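Local coordinates for protein putative oxidoreductase (PDB 3FHL) that probably acts as a nucleotide-dependent oxidoreductase of the Gfo/Idh/MocA family, with a Rossmann-fold NAD-binding domain joined to a C-terminal alpha/beta domain, at residues E4-G9 and P29-Y34; P23-N28 and G309-I314; T8-F13 and L68-T73; K90-E95 and L117-Y122; S40-K45 and I53-K58. All blocks are in the same frame, centred on the assembly; numbering follows the deposited sequence.

Contact 1 (E4-G9 and P29-Y34); sequences EIIKTG and PHFELY
Ile6 O, at the start of the first strand of the Rossmann fold, accepts two bonds: Glu32 N comes across from the next strand at 2.9 Å, and Thr8 OG1 of its own strand at 3.2 Å. The two donors lie above opposite faces of the carbonyl plane. Strands 6-9 and 31-34 run parallel, the two strands of a beta-alpha-beta unit that crosses over through helix 15-27, and Ile6 N, Thr8 N and Tyr34 N continue the ladder to His30 O, Glu32 O and Thr8 O. Ile6 and Phe31 lie side by side on the face that helices 15-27 and 309-320 cover, where apolar side chains suit a buried position; CD1 of Ile6 sits over one face of the Phe31 ring, 4.2 Å from its centroid. The other face carries longer, polar chains. Glu32 CG is anti to the backbone N (chi1 179°), and the extended chain brings OE2 within 2.8 Å of Lys7 NZ, a salt bridge met on the syn side of the carboxylate. The same ammonium makes a cation-pi contact with Tyr34, 3.7 Å from the ring centroid, while Lys7 CD lies over the same ring. A water accepts from Lys7 NZ at 3.0 Å.

Contact 2 (P23-N28 and G309-I314); sequences PFISTN and GFYQNI
The last turn of helix 15-27 faces the first turn of helix 309-320, the backbones coming nearest at Ile25 and Tyr311, whose CA atoms are 7.0 Å apart, a gap that side chains fill. Tyr311 does most of this. Its CG is anti to the carbonyl carbon (chi1 -75°), and the ring leans toward helix 15-27, where Ile25 CG1 packs over one face at 3.9 Å from the centroid, displaced toward the rim. Ile25 CD1 lies near the phenol end of the ring, 3.7 Å from Tyr311 OH. The opposite face of the ring is covered by Phe310 CD2 of its own helix, so the tyrosine is sandwiched between apolar groups. Phe24 adds its CB, 3.9 Å from Tyr311 CD2. Isoleucine suits the place because its unbranched CG1-CD1 arm can lie against a flat ring, and a tyrosine can be buried here because its hydroxyl is hydrogen-bonded to His21 ND1, one turn before Ile25 on helix 15-27.

At the partly exposed end, Asn28, the first residue to leave helix 15-27, gives ND2 to Gln312 OE1 at 3.2 Å with an N-H...O angle of 151°. The donor lies in the plane of the glutamine carbonyl, and the two amides are nearly coplanar, 20° apart. Asn28 OD1 is turned to His30 N, so both ends of this amide are used.

The chemistry is therefore divided: an aromatic and aliphatic centre whose one hydroxyl is paired with His21, and an amide-amide bond at the margin; no salt bridge links the Rossmann segment to helix 309-320.

Contact 3 (T8-F13 and L68-T73); sequences TGLAAF and LIVVNT
Gly9 N donates to Leu68 O at 2.8 Å and Gly9 O accepts from Val70 N at 2.9 Å, so one glycine bonds strand 68-71 through both its N-H and its C=O. Ala11 N extends the ladder to Val70 O at 3.0 Å. These are central parallel strands of the Rossmann sheet, where the chain passes from the first strand into the turn before helix 15-27.

Beyond the last rung the backbones separate, and Asn72 spans the gap. Its CG stands between the backbone N and the carbonyl carbon (chi1 65°), and the amide lies beside the turn. ND2 donates to Ala12 O at 3.1 Å, approaching from above the carbonyl plane, and also bonds Ser16 OG; OD1 lies 2.9 Å from Ala12 N. An asparagine suits this place because its amide N-H can bond a backbone carbonyl that has left the sheet.

Packing follows from the alternation of the strands. Thr8, Leu10, Leu68 and Val70 share a face: Leu10 CD1 meets Val70 CG1 at 3.8 Å, and it also lies against the Asn72 amide, the two side chains crossing at about a right angle. Ala11 CB is close to Val70 O, 3.1 Å away, and Thr73 CG2 fits beside it; small alanines allow the turn to come this near.

A buried amide thus takes over from the regular ladder, fixing the turn after the first strand to the end of strand 68-71 by neutral bonds, at the C-terminal ends of the strands, where Rossmann domains typically bind the dinucleotide.

Contact 4 (K90-E95 and L117-Y122); sequences KNVVVE and LMLSVY
Asn91 CG stands anti to the carbonyl carbon (chi1 -64°), and with chi2 at -72° the amide is turned so that OD1 meets Met118 N at 2.9 Å. The bond is nearly straight, 169° at the hydrogen, and uses a lone pair in the carbonyl plane. An asparagine side chain thus starts the ladder one rung before the backbone does, while its ND2 is held by Asp67 O. Strands 91-95 and 119-122 pair in parallel as the flanks of a beta-alpha-beta crossover through helix 102-115, with Val92 N, Ser120 N, Val94 N and Tyr122 N as donors to Met118 O, Val92 O, Ser120 O and Val94 O. Beta-branched valines suit such a buried strand. On one face Leu119 CD1 touches both Val92 CG1 at 3.9 Å and Val94 CG2 at 3.8 Å, the two valines packing on helix 78-87. On the other, Val93 CG2 packs 4.0 Å from Ser120 CB, and the serine hydroxyl is bonded to Thr326. Past the valines, Glu95 runs alongside Tyr122, and its OE2 is bonded to His21 NE2. The contact thus joins a backbone ladder to aliphatic packing with polar ends bonded at its margins, although buried Lys90 O, near Leu117 CD1, has no hydrogen-bond partner.

Contact 5 (S40-K45 and I53-K58); sequences SKELSK and IVRSFK
Charge and hydrogen bonding centre on Arg55, whose guanidinium turns its edge to the loop 40-45. NH1 donates to Lys41 O at 2.8 Å, the oxygen sitting in the guanidinium plane and the bond being fairly straight at 163°; Glu38 O is a second acceptor for the same nitrogen. NH2 forms a salt bridge with Glu42 OE2 at 2.9 Å, although as a hydrogen bond it is weak and bent. Carboxylate and guanidinium planes are only 27° apart. The other carboxylate oxygen, Glu42 OE1, has a looser pairing with Lys45 NZ at 3.4 Å, so one glutamate lies between two positive groups and probably moderates their repulsion. Arginine suits the place because its several N-H groups can serve backbone and carboxylate together.

Apolar contact is supplied by Ile53. Its CD1 rests against Glu42 CG at 3.8 Å and Lys45 CG at 3.9 Å, the aliphatic parts of charged chains, while CG2 lies over one face of the Arg55 guanidinium, toward its rim. Ser44 OG meets Ile53 CG1 at 3.4 Å and is hydrogen-bonded to Glu38.

A salt-bridge network over an aliphatic patch, at the surface, here fastens the loop after strand 31-37 to edge strand 52-54 of the Rossmann sheet.

In the fold
From the N terminus, contact 1 closes the first beta-alpha-beta unit, pairing strand 6-10 with strand 31-37 around helix 15-27. Contact 3 starts from the same strand, sharing Thr8 and Gly9, and closes a longer loop to strand 68-71; contact 5 lies within that loop and fixes the edge strand 52-54. Contact 4 follows in series, closing the unit at the far edge of the sheet, and touches contact 3 where strands 68-71 and 91-95 adjoin. Contact 2 spans nearly the whole chain: it encloses contacts 4 and 5, crosses contacts 1 and 3, and brings helix 309-320 against the face of the Rossmann sheet.

Contact 1 (E4-G9 and P29-Y34)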
# COMPACT_ATOMS: atom_id res chain seq x y z
N GLU C 4 -28.57 19.90 33.11
CA GLU C 4 -27.47 20.91 32.92
C GLU C 4 -26.07 20.28 33.07
O GLU C 4 -25.23 20.41 32.17
CB GLU C 4 -27.65 22.08 33.89
CG GLU C 4 -26.77 23.30 33.60
CD GLU C 4 -26.55 24.18 34.82
OE1 GLU C 4 -26.20 25.37 34.63
OE2 GLU C 4 -26.71 23.70 35.96
N ILE C 5 -25.82 19.61 34.20
CA ILE C 5 -24.54 18.94 34.44
C ILE C 5 -24.70 17.42 34.57
O ILE C 5 -25.49 16.92 35.38
CB ILE C 5 -23.74 19.58 35.62
CG1 ILE C 5 -23.15 20.92 35.17
CG2 ILE C 5 -22.61 18.66 36.11
CD1 ILE C 5 -22.72 21.83 36.32
N ILE C 6 -23.95 16.69 33.74
CA ILE C 6 -23.98 15.23 33.71
C ILE C 6 -23.08 14.66 34.81
O ILE C 6 -21.85 14.81 34.75
CB ILE C 6 -23.59 14.69 32.31
CG1 ILE C 6 -24.56 15.25 31.26
CG2 ILE C 6 -23.63 13.16 32.27
CD1 ILE C 6 -24.00 15.33 29.84
N LYS C 7 -23.69 14.04 35.82
CA LYS C 7 -22.92 13.45 36.92
C LYS C 7 -22.38 12.10 36.49
O LYS C 7 -23.14 11.19 36.18
CB LYS C 7 -23.78 13.29 38.18
CG LYS C 7 -23.60 14.38 39.22
CD LYS C 7 -24.34 14.04 40.52
CE LYS C 7 -24.41 15.22 41.47
NZ LYS C 7 -23.18 15.39 42.29
N THR C 8 -21.05 11.98 36.48
CA THR C 8 -20.40 10.84 35.85
C THR C 8 -19.63 9.97 36.83
O THR C 8 -18.88 10.48 37.67
CB THR C 8 -19.48 11.29 34.70
OG1 THR C 8 -20.19 12.20 33.86
CG2 THR C 8 -19.00 10.09 33.86
N GLY C 9 -19.84 8.66 36.69
CA GLY C 9 -19.06 7.64 37.39
C GLY C 9 -18.06 6.96 36.46
O GLY C 9 -18.42 6.50 35.38
N PRO C 29 -16.99 21.48 31.29
CA PRO C 29 -17.88 22.11 32.28
C PRO C 29 -19.28 21.50 32.34
O PRO C 29 -20.02 21.76 33.29
CB PRO C 29 -17.96 23.56 31.80
CG PRO C 29 -17.72 23.49 30.34
CD PRO C 29 -16.70 22.39 30.17
N HIS C 30 -19.63 20.68 31.35
CA HIS C 30 -20.96 20.07 31.32
C HIS C 30 -21.00 18.72 32.01
O HIS C 30 -22.04 18.06 32.04
CB HIS C 30 -21.46 19.93 29.88
CG HIS C 30 -21.46 21.22 29.11
ND1 HIS C 30 -22.37 22.22 29.33
CD2 HIS C 30 -20.66 21.65 28.10
CE1 HIS C 30 -22.13 23.22 28.50
NE2 HIS C 30 -21.10 22.90 27.75
N PHE C 31 -19.86 18.29 32.55
CA PHE C 31 -19.77 17.03 33.26
C PHE C 31 -19.22 17.29 34.64
O PHE C 31 -18.41 18.19 34.83
CB PHE C 31 -18.82 16.04 32.54
CG PHE C 31 -19.35 15.54 31.22
CD1 PHE C 31 -19.98 14.31 31.13
CD2 PHE C 31 -19.21 16.30 30.07
CE1 PHE C 31 -20.49 13.85 29.91
CE2 PHE C 31 -19.72 15.87 28.85
CZ PHE C 31 -20.34 14.64 28.77
N GLU C 32 -19.63 16.46 35.60
CA GLU C 32 -18.92 16.39 36.87
C GLU C 32 -18.29 15.01 36.97
O GLU C 32 -18.99 13.99 36.87
CB GLU C 32 -19.87 16.64 38.06
CG GLU C 32 -19.16 16.55 39.41
CD GLU C 32 -20.10 16.52 40.61
OE1 GLU C 32 -19.59 16.55 41.75
OE2 GLU C 32 -21.34 16.45 40.43
N LEU C 33 -16.97 14.98 37.15
CA LEU C 33 -16.28 13.74 37.49
C LEU C 33 -16.61 13.47 38.95
O LEU C 33 -15.88 13.87 39.86
CB LEU C 33 -14.76 13.84 37.25
CG LEU C 33 -13.90 12.57 37.47
CD1 LEU C 33 -14.31 11.38 36.58
CD2 LEU C 33 -12.41 12.88 37.29
N TYR C 34 -17.73 12.77 39.14
CA TYR C 34 -18.38 12.69 40.44
C TYR C 34 -17.82 11.54 41.27
O TYR C 34 -17.40 11.74 42.41
CB TYR C 34 -19.90 12.61 40.26
CG TYR C 34 -20.66 12.39 41.55
CD1 TYR C 34 -20.52 13.28 42.63
CD2 TYR C 34 -21.51 11.30 41.70
CE1 TYR C 34 -21.21 13.07 43.83
CE2 TYR C 34 -22.21 11.08 42.89
CZ TYR C 34 -22.05 11.97 43.95
OH TYR C 34 -22.74 11.76 45.13
O HOH W 1 -23.94 14.48 45.10

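Contact 2 (P23-N28 and G309-I314)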
# COMPACT_ATOMS: atom_id res chain seq x y z
N PRO C 23 -9.22 13.16 32.44
CA PRO C 23 -8.83 14.52 32.04
C PRO C 23 -9.90 15.33 31.30
O PRO C 23 -9.91 16.55 31.43
CB PRO C 23 -7.62 14.27 31.11
CG PRO C 23 -7.07 13.02 31.59
CD PRO C 23 -8.27 12.18 31.87
N PHE C 24 -10.79 14.65 30.57
CA PHE C 24 -11.84 15.31 29.79
C PHE C 24 -13.19 15.46 30.51
O PHE C 24 -13.82 16.51 30.42
CB PHE C 24 -12.01 14.62 28.43
CG PHE C 24 -10.78 14.72 27.58
CD1 PHE C 24 -10.46 15.92 26.94
CD2 PHE C 24 -9.90 13.65 27.48
CE1 PHE C 24 -9.31 16.04 26.17
CE2 PHE C 24 -8.74 13.75 26.71
CZ PHE C 24 -8.44 14.95 26.06
N ILE C 25 -13.61 14.42 31.23
CA ILE C 25 -14.79 14.52 32.09
C ILE C 25 -14.59 15.68 33.08
O ILE C 25 -15.51 16.47 33.31
CB ILE C 25 -15.10 13.18 32.83
CG1 ILE C 25 -15.34 12.05 31.82
CG2 ILE C 25 -16.34 13.34 33.74
CD1 ILE C 25 -15.09 10.68 32.38
N SER C 26 -13.37 15.80 33.62
CA SER C 26 -12.99 16.86 34.55
C SER C 26 -13.01 18.27 33.94
O SER C 26 -13.63 19.17 34.50
CB SER C 26 -11.60 16.58 35.12
OG SER C 26 -11.31 17.44 36.21
N THR C 27 -12.36 18.45 32.79
CA THR C 27 -12.23 19.80 32.21
C THR C 27 -13.49 20.28 31.49
O THR C 27 -13.71 21.49 31.36
CB THR C 27 -11.00 19.95 31.29
OG1 THR C 27 -11.02 18.92 30.28
CG2 THR C 27 -9.71 19.85 32.09
N ASN C 28 -14.30 19.35 31.01
CA ASN C 28 -15.55 19.73 30.36
C ASN C 28 -16.51 20.23 31.44
O ASN C 28 -16.78 19.52 32.42
CB ASN C 28 -16.16 18.56 29.59
CG ASN C 28 -17.29 18.98 28.66
OD1 ASN C 28 -18.25 19.59 29.09
ND2 ASN C 28 -17.19 18.63 27.39
N GLY C 309 -13.79 16.03 22.29
CA GLY C 309 -14.96 16.04 21.40
C GLY C 309 -15.89 14.86 21.60
O GLY C 309 -17.08 14.95 21.28
N PHE C 310 -15.35 13.76 22.12
CA PHE C 310 -16.15 12.58 22.41
C PHE C 310 -17.21 12.91 23.47
O PHE C 310 -18.39 12.58 23.31
CB PHE C 310 -15.28 11.41 22.89
CG PHE C 310 -16.07 10.22 23.34
CD1 PHE C 310 -16.62 9.35 22.40
CD2 PHE C 310 -16.31 9.99 24.69
CE1 PHE C 310 -17.36 8.24 22.80
CE2 PHE C 310 -17.06 8.88 25.10
CZ PHE C 310 -17.58 8.02 24.16
N TYR C 311 -16.75 13.55 24.54
CA TYR C 311 -17.59 13.97 25.67
C TYR C 311 -18.48 15.15 25.32
O TYR C 311 -19.65 15.17 25.69
CB TYR C 311 -16.73 14.20 26.92
CG TYR C 311 -16.31 12.87 27.50
CD1 TYR C 311 -17.25 12.06 28.13
CD2 TYR C 311 -15.00 12.40 27.39
CE1 TYR C 311 -16.91 10.83 28.66
CE2 TYR C 311 -14.64 11.16 27.90
CZ TYR C 311 -15.60 10.38 28.54
OH TYR C 311 -15.30 9.15 29.06
N GLN C 312 -17.96 16.09 24.53
CA GLN C 312 -18.77 17.20 24.08
C GLN C 312 -19.96 16.67 23.26
O GLN C 312 -21.09 17.14 23.42
CB GLN C 312 -17.96 18.22 23.28
CG GLN C 312 -18.75 19.48 22.83
CD GLN C 312 -19.23 20.36 23.99
OE1 GLN C 312 -18.80 20.22 25.14
NE2 GLN C 312 -20.13 21.30 23.68
N ASN C 313 -19.70 15.67 22.42
CA ASN C 313 -20.78 15.04 21.67
C ASN C 313 -21.82 14.35 22.56
O ASN C 313 -23.02 14.43 22.28
CB ASN C 313 -20.25 14.06 20.62
CG ASN C 313 -21.37 13.33 19.90
OD1 ASN C 313 -21.50 12.12 20.01
ND2 ASN C 313 -22.21 14.08 19.18
N ILE C 314 -21.35 13.67 23.60
CA ILE C 314 -22.25 13.00 24.54
C ILE C 314 -23.17 14.03 25.21
O ILE C 314 -24.39 13.80 25.32
CB ILE C 314 -21.46 12.18 25.57
CG1 ILE C 314 -20.93 10.92 24.91
CG2 ILE C 314 -22.33 11.80 26.80
CD1 ILE C 314 -20.20 10.05 25.83

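Contact 3 (T8-F13 and L68-T73)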
# COMPACT_ATOMS: atom_id res chain seq x y z
N THR C 8 -21.05 11.98 36.48
CA THR C 8 -20.40 10.84 35.85
C THR C 8 -19.63 9.97 36.83
O THR C 8 -18.88 10.48 37.67
CB THR C 8 -19.48 11.29 34.70
OG1 THR C 8 -20.19 12.20 33.86
CG2 THR C 8 -19.00 10.09 33.86
N GLY C 9 -19.84 8.66 36.69
CA GLY C 9 -19.06 7.64 37.39
C GLY C 9 -18.06 6.96 36.46
O GLY C 9 -18.42 6.50 35.38
N LEU C 10 -16.81 6.91 36.88
CA LEU C 10 -15.73 6.29 36.10
C LEU C 10 -15.41 4.93 36.72
O LEU C 10 -15.06 4.85 37.90
CB LEU C 10 -14.50 7.21 36.07
CG LEU C 10 -13.28 6.82 35.21
CD1 LEU C 10 -13.66 6.57 33.75
CD2 LEU C 10 -12.17 7.87 35.32
N ALA C 11 -15.52 3.87 35.91
CA ALA C 11 -15.43 2.49 36.42
C ALA C 11 -14.02 2.03 36.80
O ALA C 11 -13.88 1.05 37.54
CB ALA C 11 -16.06 1.52 35.43
N ALA C 12 -12.98 2.72 36.33
CA ALA C 12 -11.59 2.35 36.66
C ALA C 12 -10.62 3.53 36.55
O ALA C 12 -10.78 4.41 35.70
CB ALA C 12 -11.11 1.17 35.80
N PHE C 13 -9.61 3.54 37.42
CA PHE C 13 -8.56 4.54 37.32
C PHE C 13 -7.22 3.91 36.93
O PHE C 13 -6.16 4.28 37.45
CB PHE C 13 -8.47 5.36 38.62
CG PHE C 13 -7.88 6.74 38.44
CD1 PHE C 13 -8.54 7.71 37.69
CD2 PHE C 13 -6.67 7.07 39.05
CE1 PHE C 13 -8.01 8.99 37.54
CE2 PHE C 13 -6.11 8.34 38.90
CZ PHE C 13 -6.79 9.31 38.15
N LEU C 68 -24.41 9.12 34.09
CA LEU C 68 -23.54 8.46 33.11
C LEU C 68 -22.45 7.63 33.77
O LEU C 68 -21.77 8.10 34.69
CB LEU C 68 -22.91 9.49 32.16
CG LEU C 68 -21.89 9.04 31.09
CD1 LEU C 68 -22.56 8.22 30.01
CD2 LEU C 68 -21.18 10.24 30.47
N ILE C 69 -22.28 6.40 33.28
CA ILE C 69 -21.20 5.54 33.72
C ILE C 69 -20.27 5.21 32.54
O ILE C 69 -20.73 4.82 31.47
CB ILE C 69 -21.72 4.24 34.39
CG1 ILE C 69 -22.39 4.57 35.74
CG2 ILE C 69 -20.58 3.23 34.64
CD1 ILE C 69 -23.04 3.37 36.42
N VAL C 70 -18.98 5.41 32.75
CA VAL C 70 -17.95 5.06 31.78
C VAL C 70 -17.34 3.72 32.17
O VAL C 70 -16.63 3.62 33.18
CB VAL C 70 -16.86 6.16 31.68
CG1 VAL C 70 -15.77 5.76 30.67
CG2 VAL C 70 -17.49 7.49 31.28
N VAL C 71 -17.64 2.69 31.37
CA VAL C 71 -17.17 1.32 31.62
C VAL C 71 -15.79 1.13 30.96
O VAL C 71 -15.68 0.91 29.75
CB VAL C 71 -18.23 0.27 31.16
CG1 VAL C 71 -17.75 -1.18 31.32
CG2 VAL C 71 -19.54 0.46 31.93
N ASN C 72 -14.74 1.24 31.77
CA ASN C 72 -13.36 1.13 31.28
C ASN C 72 -12.54 0.16 32.14
O ASN C 72 -11.34 0.35 32.35
CB ASN C 72 -12.71 2.51 31.21
CG ASN C 72 -12.55 3.15 32.57
OD1 ASN C 72 -13.39 2.99 33.45
ND2 ASN C 72 -11.45 3.86 32.75
N THR C 73 -13.22 -0.87 32.63
CA THR C 73 -12.66 -1.92 33.48
C THR C 73 -11.98 -3.00 32.60
O THR C 73 -12.02 -2.88 31.37
CB THR C 73 -13.79 -2.53 34.33
OG1 THR C 73 -14.96 -2.72 33.53
CG2 THR C 73 -14.14 -1.63 35.49

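Contact 4 (K90-E95 and L117-Y122)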
# COMPACT_ATOMS: atom_id res chain seq x y z
N LYS C 90 -28.83 3.85 33.96
CA LYS C 90 -27.80 4.84 33.66
C LYS C 90 -27.46 4.87 32.17
O LYS C 90 -27.56 3.86 31.48
CB LYS C 90 -26.55 4.59 34.53
CG LYS C 90 -26.83 4.26 36.02
CD LYS C 90 -27.69 5.32 36.72
CE LYS C 90 -28.18 4.88 38.10
NZ LYS C 90 -29.57 5.42 38.37
N ASN C 91 -27.07 6.04 31.67
CA ASN C 91 -26.50 6.14 30.31
C ASN C 91 -25.09 5.57 30.39
O ASN C 91 -24.45 5.64 31.46
CB ASN C 91 -26.47 7.59 29.82
CG ASN C 91 -27.85 8.18 29.66
OD1 ASN C 91 -28.60 7.83 28.74
ND2 ASN C 91 -28.20 9.09 30.56
N VAL C 92 -24.59 4.97 29.30
CA VAL C 92 -23.35 4.16 29.38
C VAL C 92 -22.35 4.42 28.25
O VAL C 92 -22.72 4.45 27.07
CB VAL C 92 -23.67 2.62 29.46
CG1 VAL C 92 -22.39 1.78 29.49
CG2 VAL C 92 -24.48 2.28 30.69
N VAL C 93 -21.09 4.60 28.63
CA VAL C 93 -19.97 4.49 27.69
C VAL C 93 -19.20 3.20 27.96
O VAL C 93 -18.84 2.92 29.11
CB VAL C 93 -19.02 5.72 27.80
CG1 VAL C 93 -17.67 5.47 27.08
CG2 VAL C 93 -19.70 6.92 27.19
N VAL C 94 -18.97 2.40 26.91
CA VAL C 94 -18.10 1.23 27.04
C VAL C 94 -16.83 1.41 26.20
O VAL C 94 -16.88 1.84 25.05
CB VAL C 94 -18.77 -0.10 26.61
CG1 VAL C 94 -18.05 -1.30 27.25
CG2 VAL C 94 -20.25 -0.12 26.98
N GLU C 95 -15.71 1.07 26.81
CA GLU C 95 -14.46 0.96 26.08
C GLU C 95 -14.40 -0.34 25.31
O GLU C 95 -15.02 -1.33 25.69
CB GLU C 95 -13.29 1.01 27.05
CG GLU C 95 -12.84 2.41 27.31
CD GLU C 95 -11.41 2.48 27.75
OE1 GLU C 95 -10.95 1.55 28.46
OE2 GLU C 95 -10.74 3.48 27.41
N LEU C 117 -32.10 4.59 26.90
CA LEU C 117 -30.81 4.97 27.45
C LEU C 117 -29.74 5.01 26.36
O LEU C 117 -29.80 4.23 25.40
CB LEU C 117 -30.40 4.00 28.56
CG LEU C 117 -31.32 3.91 29.78
CD1 LEU C 117 -30.89 2.77 30.69
CD2 LEU C 117 -31.35 5.23 30.54
N MET C 118 -28.78 5.92 26.50
CA MET C 118 -27.63 6.01 25.58
C MET C 118 -26.66 4.86 25.82
O MET C 118 -26.30 4.56 26.97
CB MET C 118 -26.90 7.35 25.77
CG MET C 118 -25.79 7.65 24.71
SD MET C 118 -24.61 8.92 25.22
CE MET C 118 -23.73 8.03 26.48
N LEU C 119 -26.25 4.19 24.74
CA LEU C 119 -25.15 3.22 24.80
C LEU C 119 -24.11 3.56 23.74
O LEU C 119 -24.36 3.40 22.54
CB LEU C 119 -25.64 1.78 24.63
CG LEU C 119 -24.60 0.66 24.70
CD1 LEU C 119 -23.87 0.64 26.04
CD2 LEU C 119 -25.28 -0.68 24.43
N SER C 120 -22.96 4.05 24.20
CA SER C 120 -21.86 4.51 23.36
C SER C 120 -20.65 3.59 23.50
O SER C 120 -20.40 3.05 24.57
CB SER C 120 -21.47 5.94 23.75
OG SER C 120 -20.31 6.41 23.07
N VAL C 121 -19.91 3.41 22.40
CA VAL C 121 -18.59 2.78 22.47
C VAL C 121 -17.51 3.81 22.16
O VAL C 121 -17.60 4.53 21.17
CB VAL C 121 -18.49 1.50 21.60
CG1 VAL C 121 -17.04 0.98 21.55
CG2 VAL C 121 -19.37 0.41 22.17
N TYR C 122 -16.52 3.90 23.05
CA TYR C 122 -15.42 4.86 22.93
C TYR C 122 -14.50 4.56 21.74
O TYR C 122 -13.75 3.58 21.76
CB TYR C 122 -14.60 4.88 24.22
CG TYR C 122 -13.58 5.99 24.29
CD1 TYR C 122 -13.97 7.33 24.27
CD2 TYR C 122 -12.22 5.70 24.41
CE1 TYR C 122 -13.05 8.36 24.35
CE2 TYR C 122 -11.29 6.72 24.50
CZ TYR C 122 -11.71 8.04 24.47
OH TYR C 122 -10.78 9.04 24.55

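Contact 5 (S40-K45 and I53-K58)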
# COMPACT_ATOMS: atom_id res chain seq x y z
N SER C 40 -8.73 -0.45 45.74
CA SER C 40 -7.84 -0.47 46.91
C SER C 40 -6.97 0.78 47.07
O SER C 40 -6.56 1.13 48.18
CB SER C 40 -6.93 -1.69 46.84
OG SER C 40 -6.08 -1.61 45.72
N LYS C 41 -6.67 1.44 45.95
CA LYS C 41 -5.79 2.61 45.94
C LYS C 41 -6.58 3.92 46.07
O LYS C 41 -7.82 3.90 46.13
CB LYS C 41 -4.95 2.63 44.65
CG LYS C 41 -3.96 1.49 44.51
CD LYS C 41 -3.39 1.44 43.09
CE LYS C 41 -2.22 0.47 42.98
NZ LYS C 41 -1.40 0.76 41.76
N GLU C 42 -5.86 5.04 46.13
CA GLU C 42 -6.46 6.38 46.14
C GLU C 42 -5.67 7.31 45.21
O GLU C 42 -5.38 8.46 45.55
CB GLU C 42 -6.50 6.94 47.56
CG GLU C 42 -7.69 6.45 48.38
CD GLU C 42 -7.43 6.44 49.88
OE1 GLU C 42 -6.52 7.18 50.34
OE2 GLU C 42 -8.13 5.69 50.59
N LEU C 43 -5.35 6.78 44.03
CA LEU C 43 -4.52 7.46 43.04
C LEU C 43 -5.14 8.74 42.48
O LEU C 43 -4.42 9.66 42.10
CB LEU C 43 -4.23 6.50 41.87
CG LEU C 43 -2.93 5.68 41.77
CD1 LEU C 43 -2.35 5.24 43.12
CD2 LEU C 43 -3.17 4.49 40.86
N SER C 44 -6.47 8.79 42.46
CA SER C 44 -7.20 9.92 41.90
C SER C 44 -7.27 11.15 42.80
O SER C 44 -7.65 12.22 42.34
CB SER C 44 -8.61 9.50 41.48
OG SER C 44 -9.38 9.15 42.61
N LYS C 45 -6.88 10.99 44.07
CA LYS C 45 -6.94 12.08 45.04
C LYS C 45 -6.03 13.27 44.73
O LYS C 45 -6.39 14.41 44.99
CB LYS C 45 -6.66 11.57 46.46
CG LYS C 45 -7.92 11.36 47.28
CD LYS C 45 -7.62 10.90 48.70
CE LYS C 45 -8.92 10.77 49.48
NZ LYS C 45 -8.91 9.66 50.49
N ILE C 53 -14.08 8.71 45.74
CA ILE C 53 -13.62 7.34 45.52
C ILE C 53 -14.58 6.33 46.12
O ILE C 53 -14.88 6.39 47.31
CB ILE C 53 -12.17 7.11 46.05
CG1 ILE C 53 -11.17 7.85 45.16
CG2 ILE C 53 -11.82 5.61 46.07
CD1 ILE C 53 -9.89 8.27 45.86
N VAL C 54 -15.09 5.43 45.29
CA VAL C 54 -15.85 4.28 45.76
C VAL C 54 -15.05 3.00 45.49
O VAL C 54 -14.11 3.00 44.70
CB VAL C 54 -17.29 4.20 45.17
CG1 VAL C 54 -18.12 5.38 45.68
CG2 VAL C 54 -17.30 4.15 43.65
N ARG C 55 -15.41 1.91 46.17
CA ARG C 55 -14.62 0.69 46.16
C ARG C 55 -15.16 -0.39 45.23
O ARG C 55 -14.50 -1.40 45.01
CB ARG C 55 -14.49 0.12 47.59
CG ARG C 55 -13.71 0.99 48.59
CD ARG C 55 -12.33 1.31 48.07
NE ARG C 55 -11.59 2.23 48.93
CZ ARG C 55 -10.48 2.88 48.57
NH1 ARG C 55 -9.98 2.71 47.35
NH2 ARG C 55 -9.88 3.70 49.42
N SER C 56 -16.36 -0.19 44.70
CA SER C 56 -16.95 -1.18 43.82
C SER C 56 -17.77 -0.54 42.72
O SER C 56 -18.19 0.62 42.84
CB SER C 56 -17.82 -2.18 44.60
OG SER C 56 -18.98 -1.56 45.12
N PHE C 57 -17.99 -1.31 41.66
CA PHE C 57 -18.75 -0.89 40.50
C PHE C 57 -20.23 -0.72 40.85
O PHE C 57 -20.88 0.21 40.36
CB PHE C 57 -18.59 -1.88 39.35
CG PHE C 57 -19.33 -1.49 38.10
CD1 PHE C 57 -18.92 -0.39 37.36
CD2 PHE C 57 -20.46 -2.19 37.69
CE1 PHE C 57 -19.61 -0.02 36.21
CE2 PHE C 57 -21.15 -1.82 36.56
CZ PHE C 57 -20.73 -0.73 35.82
N LYS C 58 -20.74 -1.62 41.68
CA LYS C 58 -22.13 -1.57 42.17
C LYS C 58 -22.48 -0.22 42.83
O LYS C 58 -23.60 0.26 42.71
CB LYS C 58 -22.38 -2.73 43.15
CG LYS C 58 -23.85 -3.06 43.39
CD LYS C 58 -24.04 -3.93 44.63
CE LYS C 58 -24.22 -5.41 44.27
NZ LYS C 58 -25.57 -5.69 43.70